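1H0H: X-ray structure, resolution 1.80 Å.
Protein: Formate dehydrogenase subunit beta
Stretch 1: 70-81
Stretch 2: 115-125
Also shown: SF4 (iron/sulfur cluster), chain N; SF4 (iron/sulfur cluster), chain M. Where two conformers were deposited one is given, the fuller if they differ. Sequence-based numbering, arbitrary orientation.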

# COMPACT_ATOMS: atom_id res chain seq x y z
N ASP B 70 -8.45 -25.81 9.25
CA ASP B 70 -8.50 -27.12 9.87
C ASP B 70 -7.42 -27.32 10.93
O ASP B 70 -6.33 -26.77 10.84
CB ASP B 70 -8.38 -28.15 8.74
CG ASP B 70 -9.00 -29.45 9.09
OD1 ASP B 70 -9.48 -29.62 10.23
OD2 ASP B 70 -9.02 -30.39 8.26
N GLN B 71 -7.77 -28.06 11.97
CA GLN B 71 -6.88 -28.42 13.05
C GLN B 71 -7.60 -29.53 13.84
O GLN B 71 -8.80 -29.75 13.64
CB GLN B 71 -6.61 -27.23 13.98
CG GLN B 71 -7.88 -26.76 14.67
CD GLN B 71 -7.69 -25.60 15.67
OE1 GLN B 71 -8.01 -24.45 15.36
NE2 GLN B 71 -7.22 -25.92 16.88
N CYS B 72 -6.88 -30.18 14.75
CA CYS B 72 -7.47 -31.19 15.62
C CYS B 72 -8.72 -30.63 16.32
O CYS B 72 -8.74 -29.47 16.71
CB CYS B 72 -6.46 -31.58 16.69
SG CYS B 72 -7.14 -32.59 18.00
N ARG B 73 -9.74 -31.46 16.50
CA ARG B 73 -10.98 -30.99 17.13
C ARG B 73 -10.97 -31.06 18.65
O ARG B 73 -11.91 -30.64 19.28
CB ARG B 73 -12.15 -31.85 16.66
CG ARG B 73 -12.28 -31.93 15.15
CD ARG B 73 -12.59 -30.60 14.43
NE ARG B 73 -13.04 -30.90 13.08
CZ ARG B 73 -12.23 -31.13 12.05
NH1 ARG B 73 -10.90 -31.11 12.22
NH2 ARG B 73 -12.75 -31.39 10.87
N HIS B 74 -9.92 -31.66 19.20
CA HIS B 74 -9.83 -31.90 20.63
C HIS B 74 -11.11 -32.54 21.15
O HIS B 74 -11.80 -32.01 22.04
CB HIS B 74 -9.39 -30.63 21.37
CG HIS B 74 -7.99 -30.26 21.05
ND1 HIS B 74 -6.91 -30.78 21.72
CD2 HIS B 74 -7.48 -29.49 20.05
CE1 HIS B 74 -5.79 -30.32 21.19
NE2 HIS B 74 -6.11 -29.52 20.18
N CYS B 75 -11.42 -33.67 20.53
CA CYS B 75 -12.59 -34.49 20.87
C CYS B 75 -12.77 -34.66 22.36
O CYS B 75 -11.81 -34.93 23.11
CB CYS B 75 -12.45 -35.86 20.22
SG CYS B 75 -12.48 -35.80 18.42
N ILE B 76 -14.01 -34.51 22.82
CA ILE B 76 -14.31 -34.64 24.23
C ILE B 76 -13.93 -36.03 24.74
O ILE B 76 -13.40 -36.19 25.84
CB ILE B 76 -15.79 -34.31 24.46
CG1 ILE B 76 -16.00 -32.80 24.23
CG2 ILE B 76 -16.24 -34.72 25.87
CD1 ILE B 76 -17.45 -32.43 24.09
N ALA B 77 -14.20 -37.03 23.91
CA ALA B 77 -13.87 -38.42 24.22
C ALA B 77 -13.03 -38.89 23.05
O ALA B 77 -13.53 -39.54 22.14
CB ALA B 77 -15.15 -39.24 24.30
N PRO B 78 -11.74 -38.59 23.10
CA PRO B 78 -10.84 -38.78 21.95
C PRO B 78 -10.56 -40.22 21.54
O PRO B 78 -9.93 -40.95 22.29
CB PRO B 78 -9.55 -38.07 22.39
CG PRO B 78 -9.59 -38.09 23.88
CD PRO B 78 -11.04 -37.99 24.27
N PRO B 79 -11.03 -40.62 20.37
CA PRO B 79 -10.78 -41.97 19.89
C PRO B 79 -9.31 -42.24 19.58
O PRO B 79 -8.90 -43.38 19.68
CB PRO B 79 -11.64 -42.09 18.62
CG PRO B 79 -12.10 -40.74 18.29
CD PRO B 79 -11.84 -39.81 19.43
N CYS B 80 -8.53 -41.24 19.20
CA CYS B 80 -7.11 -41.47 18.96
C CYS B 80 -6.46 -42.00 20.22
O CYS B 80 -5.76 -43.01 20.19
CB CYS B 80 -6.42 -40.19 18.51
SG CYS B 80 -6.65 -38.84 19.66
N LYS B 81 -6.71 -41.32 21.34
CA LYS B 81 -6.18 -41.78 22.63
C LYS B 81 -6.75 -43.11 23.08
O LYS B 81 -6.04 -43.96 23.64
CB LYS B 81 -6.45 -40.78 23.74
CG LYS B 81 -5.81 -41.21 25.10
CD LYS B 81 -5.94 -40.10 26.14
CE LYS B 81 -5.77 -40.64 27.56
NZ LYS B 81 -4.49 -41.32 27.72
FE1 SF4 N . -8.62 -36.82 15.74
FE2 SF4 N . -7.81 -34.67 17.26
FE3 SF4 N . -10.25 -36.06 17.84
FE4 SF4 N . -7.82 -37.29 18.28
S1 SF4 N . -8.68 -35.41 19.43
S2 SF4 N . -9.53 -38.23 17.29
S3 SF4 N . -6.53 -36.40 16.51
S4 SF4 N . -9.72 -34.76 15.92
FE1 SF4 M . -2.18 -23.69 18.79
FE2 SF4 M . -4.01 -23.10 16.82
FE3 SF4 M . -3.62 -25.72 17.64
FE4 SF4 M . -1.69 -24.40 16.18
S1 SF4 M . -3.87 -24.90 15.54
S2 SF4 M . -1.43 -25.70 18.05
S3 SF4 M . -1.84 -22.31 16.87
S4 SF4 M . -4.40 -24.10 19.01
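Stretch 2, residues 115-125: SVISACPYDVP

At the Pro 79 end of the contact, Pro 79 CB lies 3.5 Å from Ala 119 O, Pro 79 CG is 3.9 Å from Pro 121 CD, and Cys 80 CB packs 4.2 Å from Val 116 CG1. At the other end Val 124 brings CG1 to 3.8 Å from Cys 72 CB. Stretch 2 begins in a helix and goes on into a type I beta turn from Cys 120 to Asp 123; stretch 1 enters a helix at Pro 79, with Pro 78 as N-cap. The two run in opposite senses, Cys 80 nearest Val 116 (CA to CA 5.0 Å) and Cys 72 nearest Val 124 (CA to CA 5.8 Å). Between them sits the chain N cluster, its irons bound by the SG atoms of Cys 72, Cys 75 and Cys 80 from stretch 1 and Cys 120 from stretch 2, so the metal ties both together. Tyr 122 covers one flank: Arg 73 CG stands 3.7 Å from its ring centroid, over the face, while Cys 75 SG approaches the edge, 3.8 Å from Tyr 122 CE2. At the polar edge Arg 73 NH1 forms a salt bridge with Asp 70 OD1 (2.9 Å). No direct hydrogen bond joins the stretches; water 1 bridges instead, accepting from Arg 73 NH2 (2.8 Å) and lying 3.0 Å from Tyr 122 O.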

# COMPACT_ATOMS: atom_id res chain seq x y z
N SER B 115 -3.50 -47.57 13.47
CA SER B 115 -4.81 -47.70 14.08
C SER B 115 -5.17 -46.40 14.77
O SER B 115 -6.33 -46.01 14.79
CB SER B 115 -4.83 -48.85 15.09
OG SER B 115 -4.89 -50.11 14.43
N VAL B 116 -4.15 -45.72 15.32
CA VAL B 116 -4.35 -44.43 16.00
C VAL B 116 -4.84 -43.41 14.95
O VAL B 116 -5.84 -42.73 15.16
CB VAL B 116 -3.05 -43.95 16.68
CG1 VAL B 116 -3.18 -42.53 17.29
CG2 VAL B 116 -2.64 -44.94 17.75
N ILE B 117 -4.17 -43.36 13.80
CA ILE B 117 -4.55 -42.40 12.76
C ILE B 117 -5.93 -42.73 12.20
O ILE B 117 -6.75 -41.84 12.06
CB ILE B 117 -3.49 -42.32 11.64
CG1 ILE B 117 -2.15 -41.86 12.21
CG2 ILE B 117 -3.91 -41.34 10.51
CD1 ILE B 117 -1.01 -41.82 11.17
N SER B 118 -6.20 -44.02 11.93
CA SER B 118 -7.52 -44.38 11.39
C SER B 118 -8.66 -44.14 12.39
O SER B 118 -9.79 -43.98 11.97
CB SER B 118 -7.60 -45.82 10.86
OG SER B 118 -7.32 -46.77 11.86
N ALA B 119 -8.37 -44.15 13.69
CA ALA B 119 -9.42 -43.90 14.70
C ALA B 119 -9.92 -42.46 14.65
O ALA B 119 -11.01 -42.15 15.13
CB ALA B 119 -8.90 -44.19 16.12
N CYS B 120 -9.11 -41.55 14.14
CA CYS B 120 -9.54 -40.16 14.03
C CYS B 120 -10.58 -39.95 12.92
O CYS B 120 -10.28 -40.08 11.74
CB CYS B 120 -8.38 -39.23 13.80
SG CYS B 120 -8.92 -37.52 13.62
N PRO B 121 -11.79 -39.58 13.31
CA PRO B 121 -12.87 -39.39 12.34
C PRO B 121 -12.56 -38.23 11.42
O PRO B 121 -13.13 -38.13 10.33
CB PRO B 121 -14.07 -39.02 13.23
CG PRO B 121 -13.68 -39.48 14.60
CD PRO B 121 -12.20 -39.32 14.69
N TYR B 122 -11.64 -37.37 11.84
CA TYR B 122 -11.33 -36.16 11.11
C TYR B 122 -10.03 -36.24 10.33
O TYR B 122 -9.62 -35.26 9.71
CB TYR B 122 -11.33 -34.97 12.08
CG TYR B 122 -12.61 -34.92 12.87
CD1 TYR B 122 -13.77 -34.44 12.28
CD2 TYR B 122 -12.68 -35.43 14.17
CE1 TYR B 122 -14.94 -34.42 12.96
CE2 TYR B 122 -13.86 -35.42 14.87
CZ TYR B 122 -14.99 -34.90 14.25
OH TYR B 122 -16.18 -34.87 14.89
N ASP B 123 -9.37 -37.38 10.40
CA ASP B 123 -8.13 -37.65 9.69
C ASP B 123 -7.07 -36.60 9.98
O ASP B 123 -6.45 -36.08 9.07
CB ASP B 123 -8.38 -37.76 8.18
CG ASP B 123 -7.17 -38.25 7.45
OD1 ASP B 123 -6.42 -39.06 8.04
OD2 ASP B 123 -6.88 -37.86 6.30
N VAL B 124 -6.89 -36.29 11.26
CA VAL B 124 -5.97 -35.25 11.69
C VAL B 124 -4.50 -35.62 12.00
O VAL B 124 -3.61 -34.94 11.49
CB VAL B 124 -6.59 -34.41 12.84
CG1 VAL B 124 -5.57 -33.46 13.47
CG2 VAL B 124 -7.81 -33.64 12.33
N PRO B 125 -4.22 -36.65 12.80
CA PRO B 125 -2.84 -36.95 13.25
C PRO B 125 -1.89 -37.35 12.14
O PRO B 125 -2.29 -38.03 11.20
CB PRO B 125 -3.00 -38.17 14.17
CG PRO B 125 -4.44 -38.48 14.27
CD PRO B 125 -5.21 -37.61 13.34
O HOH W 1 -10.63 -32.44 9.36